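PDB 5OWU: importin subunit beta-1 from Saccharomyces cerevisiae, which carries proteins into the nucleus by pairing with importin alpha, the subunit that recognises the classical nuclear localization signal of the cargo. Local coordinates for residues L270-M275 / V326-N331; V282-V287 / W345-S350. All blocks are in the same frame, centred on the assembly; numbering follows the deposited sequence.

Interaction 1 (L270-M275 / V326-N331); sequences LTIATM and VPNLLN
M275 lays its thioether over the flank of N328 and the end of L329, and this overlap is the heart of the contact between residues 270-275 and 326-331. Its sulfur SD stands 3.8 Å from CB of N328 and equally 3.8 Å from CD2 of L329, so one polarizable atom touches two successive residues of helix 317-332. The chain reaches there because CG lies anti to the backbone N (chi1 -163°) and runs out extended as far as SD, then bends at chi3 (-67°). A long, unbranched, flexible side chain can reach both the CB of N328 and the branched end of L329 at once.

N328 offers the sulfur its apolar CB, while the ND2 end of its amide is turned toward I272. There ND2 comes within 3.6 Å of CG2 of I272 in a van der Waals contact, the two side chains crossing nearly at a right angle. ND2 also lies 3.4 Å from the backbone O of I272, but the angle is too poor for a hydrogen bond. Polar linkage between the backbones is supplied by a water instead: it donates to O of M275 (2.9 Å) and to O of N328 (2.8 Å), and accepts a longer bond from ND2 of N331. A partly exposed asparagine fits this border, with its carbon side facing the sulfur and its ND2 beside the partly exposed I272.

Helix 260-274 belongs to HEAT repeat 7 and helix 317-332 to HEAT repeat 8, so the contact joins consecutive repeats of the solenoid. M275 also packs on T286 and W290 of helix 280-306, whereas L329 continues onto C354 and F358 of helix 347-362.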
ATOM      1  N   LEU A 270       5.184  28.623 -15.069  1.00 37.50           N
ATOM      2  CA  LEU A 270       5.805  28.775 -13.751  1.00 47.33           C
ATOM      3  C   LEU A 270       6.578  27.519 -13.347  1.00 41.14           C
ATOM      4  O   LEU A 270       7.761  27.587 -12.975  1.00 38.70           O
ATOM      5  CB  LEU A 270       4.738  29.096 -12.703  1.00 43.47           C
ATOM      6  CG  LEU A 270       3.973  30.424 -12.820  1.00 46.58           C
ATOM      7  CD1 LEU A 270       2.925  30.516 -11.729  1.00 46.94           C
ATOM      8  CD2 LEU A 270       4.913  31.614 -12.747  1.00 44.58           C
ATOM      9  N   THR A 271       5.922  26.359 -13.405  1.00 42.76           N
ATOM     10  CA  THR A 271       6.563  25.139 -12.926  1.00 34.61           C
ATOM     11  C   THR A 271       7.720  24.743 -13.828  1.00 35.44           C
ATOM     12  O   THR A 271       8.763  24.277 -13.344  1.00 40.37           O
ATOM     13  CB  THR A 271       5.541  24.004 -12.815  1.00 30.43           C
ATOM     14  OG1 THR A 271       5.027  23.662 -14.108  1.00 36.83           O
ATOM     15  CG2 THR A 271       4.396  24.410 -11.897  1.00 36.03           C
ATOM     16  N   ILE A 272       7.568  24.939 -15.143  1.00 34.08           N
ATOM     17  CA  ILE A 272       8.682  24.655 -16.041  1.00 42.82           C
ATOM     18  C   ILE A 272       9.866  25.550 -15.711  1.00 42.11           C
ATOM     19  O   ILE A 272      11.023  25.111 -15.731  1.00 42.94           O
ATOM     20  CB  ILE A 272       8.248  24.810 -17.509  1.00 41.37           C
ATOM     21  CG1 ILE A 272       7.323  23.647 -17.882  1.00 44.76           C
ATOM     22  CG2 ILE A 272       9.468  24.853 -18.429  1.00 51.21           C
ATOM     23  CD1 ILE A 272       6.807  23.681 -19.304  1.00 64.03           C
ATOM     24  N   ALA A 273       9.598  26.818 -15.406  1.00 42.64           N
ATOM     25  CA  ALA A 273      10.670  27.749 -15.089  1.00 41.81           C
ATOM     26  C   ALA A 273      11.423  27.303 -13.844  1.00 43.85           C
ATOM     27  O   ALA A 273      12.657  27.213 -13.850  1.00 43.90           O
ATOM     28  CB  ALA A 273      10.101  29.153 -14.898  1.00 49.67           C
ATOM     29  N   THR A 274      10.693  27.003 -12.766  1.00 46.98           N
ATOM     30  CA  THR A 274      11.367  26.652 -11.520  1.00 56.75           C
ATOM     31  C   THR A 274      11.977  25.251 -11.534  1.00 54.95           C
ATOM     32  O   THR A 274      12.792  24.947 -10.655  1.00 43.33           O
ATOM     33  CB  THR A 274      10.404  26.792 -10.341  1.00 55.23           C
ATOM     34  OG1 THR A 274       9.133  26.228 -10.681  1.00 75.77           O
ATOM     35  CG2 THR A 274      10.233  28.263  -9.981  1.00 57.34           C
ATOM     36  N   MET A 275      11.644  24.402 -12.509  1.00 44.75           N
ATOM     37  CA  MET A 275      12.320  23.108 -12.581  1.00 43.43           C
ATOM     38  C   MET A 275      13.817  23.250 -12.825  1.00 49.87           C
ATOM     39  O   MET A 275      14.558  22.279 -12.637  1.00 45.58           O
ATOM     40  CB  MET A 275      11.714  22.236 -13.680  1.00 37.47           C
ATOM     41  CG  MET A 275      12.089  20.774 -13.541  1.00 37.93           C
ATOM     42  SD  MET A 275      11.137  19.689 -14.603  1.00 40.47           S
ATOM     43  CE  MET A 275       9.508  19.846 -13.899  1.00 33.31           C
ATOM     44  N   VAL A 326      10.658  17.826 -20.394  1.00 27.70           N
ATOM     45  CA  VAL A 326      11.576  16.686 -20.271  1.00 25.19           C
ATOM     46  C   VAL A 326      13.036  17.116 -20.267  1.00 33.71           C
ATOM     47  O   VAL A 326      13.829  16.534 -19.505  1.00 31.37           O
ATOM     48  CB  VAL A 326      11.254  15.637 -21.342  1.00 26.35           C
ATOM     49  CG1 VAL A 326      12.326  14.540 -21.396  1.00 29.41           C
ATOM     50  CG2 VAL A 326       9.904  15.023 -21.041  1.00 31.41           C
ATOM     51  N   PRO A 327      13.475  18.086 -21.074  1.00 40.03           N
ATOM     52  CA  PRO A 327      14.886  18.504 -20.984  1.00 34.18           C
ATOM     53  C   PRO A 327      15.294  18.968 -19.594  1.00 28.53           C
ATOM     54  O   PRO A 327      16.419  18.693 -19.147  1.00 39.55           O
ATOM     55  CB  PRO A 327      14.976  19.632 -22.020  1.00 43.76           C
ATOM     56  CG  PRO A 327      13.905  19.304 -23.018  1.00 43.12           C
ATOM     57  CD  PRO A 327      12.786  18.695 -22.228  1.00 35.12           C
ATOM     58  N   ASN A 328      14.396  19.643 -18.878  1.00 33.88           N
ATOM     59  CA  ASN A 328      14.714  20.080 -17.521  1.00 47.10           C
ATOM     60  C   ASN A 328      14.827  18.898 -16.552  1.00 34.24           C
ATOM     61  O   ASN A 328      15.731  18.871 -15.701  1.00 33.58           O
ATOM     62  CB  ASN A 328      13.663  21.085 -17.055  1.00 44.76           C
ATOM     63  CG  ASN A 328      13.666  22.357 -17.894  1.00 46.91           C
ATOM     64  OD1 ASN A 328      14.670  22.697 -18.526  1.00 51.06           O
ATOM     65  ND2 ASN A 328      12.543  23.062 -17.905  1.00 48.53           N
ATOM     66  N   LEU A 329      13.927  17.912 -16.660  1.00 34.05           N
ATOM     67  CA  LEU A 329      14.056  16.692 -15.857  1.00 39.69           C
ATOM     68  C   LEU A 329      15.407  16.028 -16.096  1.00 32.44           C
ATOM     69  O   LEU A 329      16.168  15.730 -15.151  1.00 42.66           O
ATOM     70  CB  LEU A 329      12.936  15.707 -16.206  1.00 41.02           C
ATOM     71  CG  LEU A 329      11.508  15.930 -15.729  1.00 44.98           C
ATOM     72  CD1 LEU A 329      10.609  14.849 -16.328  1.00 37.11           C
ATOM     73  CD2 LEU A 329      11.435  15.901 -14.213  1.00 39.67           C
ATOM     74  N   LEU A 330      15.711  15.777 -17.372  1.00 27.87           N
ATOM     75  CA  LEU A 330      16.981  15.162 -17.731  1.00 29.61           C
ATOM     76  C   LEU A 330      18.134  15.911 -17.080  1.00 26.78           C
ATOM     77  O   LEU A 330      19.032  15.301 -16.486  1.00 33.56           O
ATOM     78  CB  LEU A 330      17.123  15.127 -19.255  1.00 32.75           C
ATOM     79  CG  LEU A 330      16.123  14.182 -19.928  1.00 37.24           C
ATOM     80  CD1 LEU A 330      16.057  14.413 -21.436  1.00 37.57           C
ATOM     81  CD2 LEU A 330      16.482  12.730 -19.633  1.00 36.52           C
ATOM     82  N   ASN A 331      18.106  17.244 -17.150  1.00 39.87           N
ATOM     83  CA  ASN A 331      19.153  18.026 -16.502  1.00 40.53           C
ATOM     84  C   ASN A 331      19.201  17.761 -15.000  1.00 46.36           C
ATOM     85  O   ASN A 331      20.280  17.788 -14.399  1.00 44.17           O
ATOM     86  CB  ASN A 331      18.946  19.517 -16.766  1.00 53.72           C
ATOM     87  CG  ASN A 331      19.970  20.379 -16.048  1.00 66.62           C
ATOM     88  OD1 ASN A 331      21.151  20.379 -16.400  1.00 68.73           O
ATOM     89  ND2 ASN A 331      19.523  21.112 -15.030  1.00 69.55           N
TER
HETATM   90  O   HOH W   1      16.291  21.458 -14.802  1.00 40.28           O

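Interaction 2 (V282-V287 / W345-S350); sequences VASMTV and WNVSMS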
ATOM      1  N   VAL A 282      13.440  23.278  -4.370  1.00 41.31           N
ATOM      2  CA  VAL A 282      12.498  23.953  -5.265  1.00 45.74           C
ATOM      3  C   VAL A 282      12.234  23.086  -6.494  1.00 35.13           C
ATOM      4  O   VAL A 282      11.081  22.740  -6.823  1.00 38.18           O
ATOM      5  CB  VAL A 282      13.047  25.335  -5.661  1.00 47.20           C
ATOM      6  CG1 VAL A 282      12.072  26.072  -6.579  1.00 50.53           C
ATOM      7  CG2 VAL A 282      13.357  26.171  -4.414  1.00 50.89           C
ATOM      8  N   ALA A 283      13.316  22.728  -7.193  1.00 36.02           N
ATOM      9  CA  ALA A 283      13.192  21.874  -8.363  1.00 42.00           C
ATOM     10  C   ALA A 283      12.387  20.631  -8.030  1.00 30.46           C
ATOM     11  O   ALA A 283      11.486  20.242  -8.786  1.00 32.23           O
ATOM     12  CB  ALA A 283      14.578  21.500  -8.890  1.00 43.24           C
ATOM     13  N   SER A 284      12.677  20.009  -6.882  1.00 32.21           N
ATOM     14  CA  SER A 284      11.934  18.825  -6.468  1.00 30.89           C
ATOM     15  C   SER A 284      10.443  19.110  -6.395  1.00 28.48           C
ATOM     16  O   SER A 284       9.624  18.268  -6.792  1.00 30.23           O
ATOM     17  CB  SER A 284      12.437  18.326  -5.110  1.00 41.66           C
ATOM     18  OG  SER A 284      13.741  17.795  -5.214  1.00 56.65           O
ATOM     19  N   MET A 285      10.069  20.290  -5.888  1.00 30.37           N
ATOM     20  CA  MET A 285       8.655  20.666  -5.853  1.00 44.51           C
ATOM     21  C   MET A 285       8.038  20.602  -7.244  1.00 34.98           C
ATOM     22  O   MET A 285       6.957  20.017  -7.442  1.00 34.39           O
ATOM     23  CB  MET A 285       8.485  22.078  -5.293  1.00 42.35           C
ATOM     24  CG  MET A 285       8.947  22.273  -3.872  1.00 36.16           C
ATOM     25  SD  MET A 285       8.742  24.007  -3.407  1.00 37.64           S
ATOM     26  CE  MET A 285      10.071  24.186  -2.219  1.00 50.29           C
ATOM     27  N   THR A 286       8.702  21.223  -8.226  1.00 36.26           N
ATOM     28  CA  THR A 286       8.119  21.222  -9.569  1.00 38.56           C
ATOM     29  C   THR A 286       8.022  19.800 -10.112  1.00 32.01           C
ATOM     30  O   THR A 286       7.018  19.420 -10.741  1.00 35.15           O
ATOM     31  CB  THR A 286       8.935  22.104 -10.520  1.00 35.81           C
ATOM     32  OG1 THR A 286      10.184  21.472 -10.829  1.00 51.54           O
ATOM     33  CG2 THR A 286       9.199  23.464  -9.901  1.00 49.21           C
ATOM     34  N   VAL A 287       9.051  18.991  -9.851  1.00 32.93           N
ATOM     35  CA  VAL A 287       9.033  17.608 -10.304  1.00 25.78           C
ATOM     36  C   VAL A 287       7.809  16.893  -9.751  1.00 26.23           C
ATOM     37  O   VAL A 287       7.071  16.233 -10.488  1.00 31.56           O
ATOM     38  CB  VAL A 287      10.338  16.897  -9.909  1.00 33.13           C
ATOM     39  CG1 VAL A 287      10.261  15.405 -10.225  1.00 28.90           C
ATOM     40  CG2 VAL A 287      11.510  17.521 -10.640  1.00 32.00           C
ATOM     41  N   TRP A 345      17.525   9.870  -0.518  1.00 90.56           N
ATOM     42  CA  TRP A 345      16.731  10.380  -1.627  1.00 86.71           C
ATOM     43  C   TRP A 345      17.103  11.826  -1.946  1.00 78.98           C
ATOM     44  O   TRP A 345      17.514  12.594  -1.073  1.00 79.92           O
ATOM     45  CB  TRP A 345      15.242  10.274  -1.294  1.00 73.58           C
ATOM     46  CG  TRP A 345      14.346  10.527  -2.455  1.00 73.48           C
ATOM     47  CD1 TRP A 345      13.759  11.712  -2.794  1.00 78.43           C
ATOM     48  CD2 TRP A 345      13.926   9.572  -3.439  1.00 75.19           C
ATOM     49  NE1 TRP A 345      12.997  11.554  -3.927  1.00 70.02           N
ATOM     50  CE2 TRP A 345      13.083  10.252  -4.345  1.00 65.74           C
ATOM     51  CE3 TRP A 345      14.180   8.212  -3.643  1.00 70.56           C
ATOM     52  CZ2 TRP A 345      12.493   9.616  -5.437  1.00 56.67           C
ATOM     53  CZ3 TRP A 345      13.594   7.584  -4.730  1.00 77.22           C
ATOM     54  CH2 TRP A 345      12.762   8.288  -5.615  1.00 57.05           C
ATOM     55  N   ASN A 346      16.959  12.192  -3.219  1.00 57.07           N
ATOM     56  CA  ASN A 346      17.271  13.543  -3.667  1.00 50.50           C
ATOM     57  C   ASN A 346      16.441  13.864  -4.908  1.00 49.80           C
ATOM     58  O   ASN A 346      15.623  13.057  -5.364  1.00 41.40           O
ATOM     59  CB  ASN A 346      18.769  13.690  -3.946  1.00 58.31           C
ATOM     60  CG  ASN A 346      19.160  13.145  -5.295  1.00 66.11           C
ATOM     61  OD1 ASN A 346      19.734  13.858  -6.125  1.00 58.87           O
ATOM     62  ND2 ASN A 346      18.836  11.881  -5.537  1.00 64.78           N
ATOM     63  N   VAL A 347      16.672  15.059  -5.466  1.00 35.14           N
ATOM     64  CA  VAL A 347      15.911  15.502  -6.632  1.00 36.95           C
ATOM     65  C   VAL A 347      16.211  14.636  -7.849  1.00 30.95           C
ATOM     66  O   VAL A 347      15.354  14.464  -8.722  1.00 29.42           O
ATOM     67  CB  VAL A 347      16.197  16.991  -6.923  1.00 35.74           C
ATOM     68  CG1 VAL A 347      17.670  17.207  -7.245  1.00 40.66           C
ATOM     69  CG2 VAL A 347      15.320  17.496  -8.058  1.00 39.96           C
ATOM     70  N   SER A 348      17.424  14.088  -7.945  1.00 29.57           N
ATOM     71  CA  SER A 348      17.755  13.287  -9.121  1.00 35.11           C
ATOM     72  C   SER A 348      16.896  12.028  -9.180  1.00 30.97           C
ATOM     73  O   SER A 348      16.441  11.623 -10.259  1.00 35.05           O
ATOM     74  CB  SER A 348      19.243  12.933  -9.120  1.00 40.58           C
ATOM     75  OG  SER A 348      19.527  11.930  -8.160  1.00 47.81           O
ATOM     76  N   MET A 349      16.638  11.409  -8.021  1.00 39.29           N
ATOM     77  CA  MET A 349      15.779  10.231  -7.987  1.00 34.66           C
ATOM     78  C   MET A 349      14.331  10.591  -8.300  1.00 33.80           C
ATOM     79  O   MET A 349      13.642   9.850  -9.017  1.00 32.16           O
ATOM     80  CB  MET A 349      15.887   9.552  -6.621  1.00 42.41           C
ATOM     81  CG  MET A 349      17.284   8.993  -6.336  1.00 60.99           C
ATOM     82  SD  MET A 349      17.460   8.307  -4.677  1.00 73.83           S
ATOM     83  CE  MET A 349      19.173   7.787  -4.699  1.00 78.58           C
ATOM     84  N   SER A 350      13.847  11.723  -7.777  1.00 31.95           N
ATOM     85  CA  SER A 350      12.492  12.165  -8.104  1.00 31.93           C
ATOM     86  C   SER A 350      12.352  12.432  -9.596  1.00 25.90           C
ATOM     87  O   SER A 350      11.321  12.113 -10.201  1.00 30.57           O
ATOM     88  CB  SER A 350      12.141  13.422  -7.311  1.00 31.32           C
ATOM     89  OG  SER A 350      12.343  13.213  -5.923  1.00 42.38           O
TER
HETATM   90  O   HOH W   2      13.313  15.168  -3.998  1.00 40.32           O
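V347 presses against S284 and A283 where two consecutive HEAT repeats of the importin-beta solenoid stack, helix 280-306 of repeat 7 against the first turn of helix 347-362 of repeat 8. This end is the tight part: OG of S284 is 3.1 Å from CB of V347, and the two CA atoms are only 5.2 Å apart. V347 turns CG2 toward helix 280-306 by setting it anti to its own backbone N, which brings that methyl to 4.2 Å from CB of A283. Small residues suit so close an approach, and the serine hydroxyl, although it meets a hydrocarbon, is satisfied within its own helix by the backbone O of D280.

One turn on, the backbones part. V287 puts CG1 3.5 Å from the carbonyl O of S350, an apolar methyl leaning on a peptide group, and L329 and L332 of helix 317-332 pack on the same valine.

The looser side is polar and hydrated. A single water joins the helices, donating to OG of S284 and lying 2.9 Å from OG of S350. Short and partly exposed, S350 can meet this water while its CB still faces V287. The indole N-H of exposed W345 donates to S350 too, in a bent bond (142° at the hydrogen) less certain for the poor order of W345: NE1 lies 2.7 Å from OG of S350, and this OG is 22° out of the indole plane.

Interactions 1 and 2 lie about 10 Å apart, centre to centre, on the same side of the chain's centre, and both join HEAT repeat 7 to HEAT repeat 8. Their segments alternate along the sequence: 270-275, 282-287, 326-331, 345-350. Each repeat thus contributes one helix to each contact, helices 260-274 and 317-332 meeting in interaction 1, helices 280-306 and 347-362 in interaction 2. The two contacts touch, with CA of M275 3.2 Å from OG1 of T286 and O of M275 3.8 Å from CB of A283. Such repeat-on-repeat stacking, continued along the chain, builds the curved solenoid of this transport receptor.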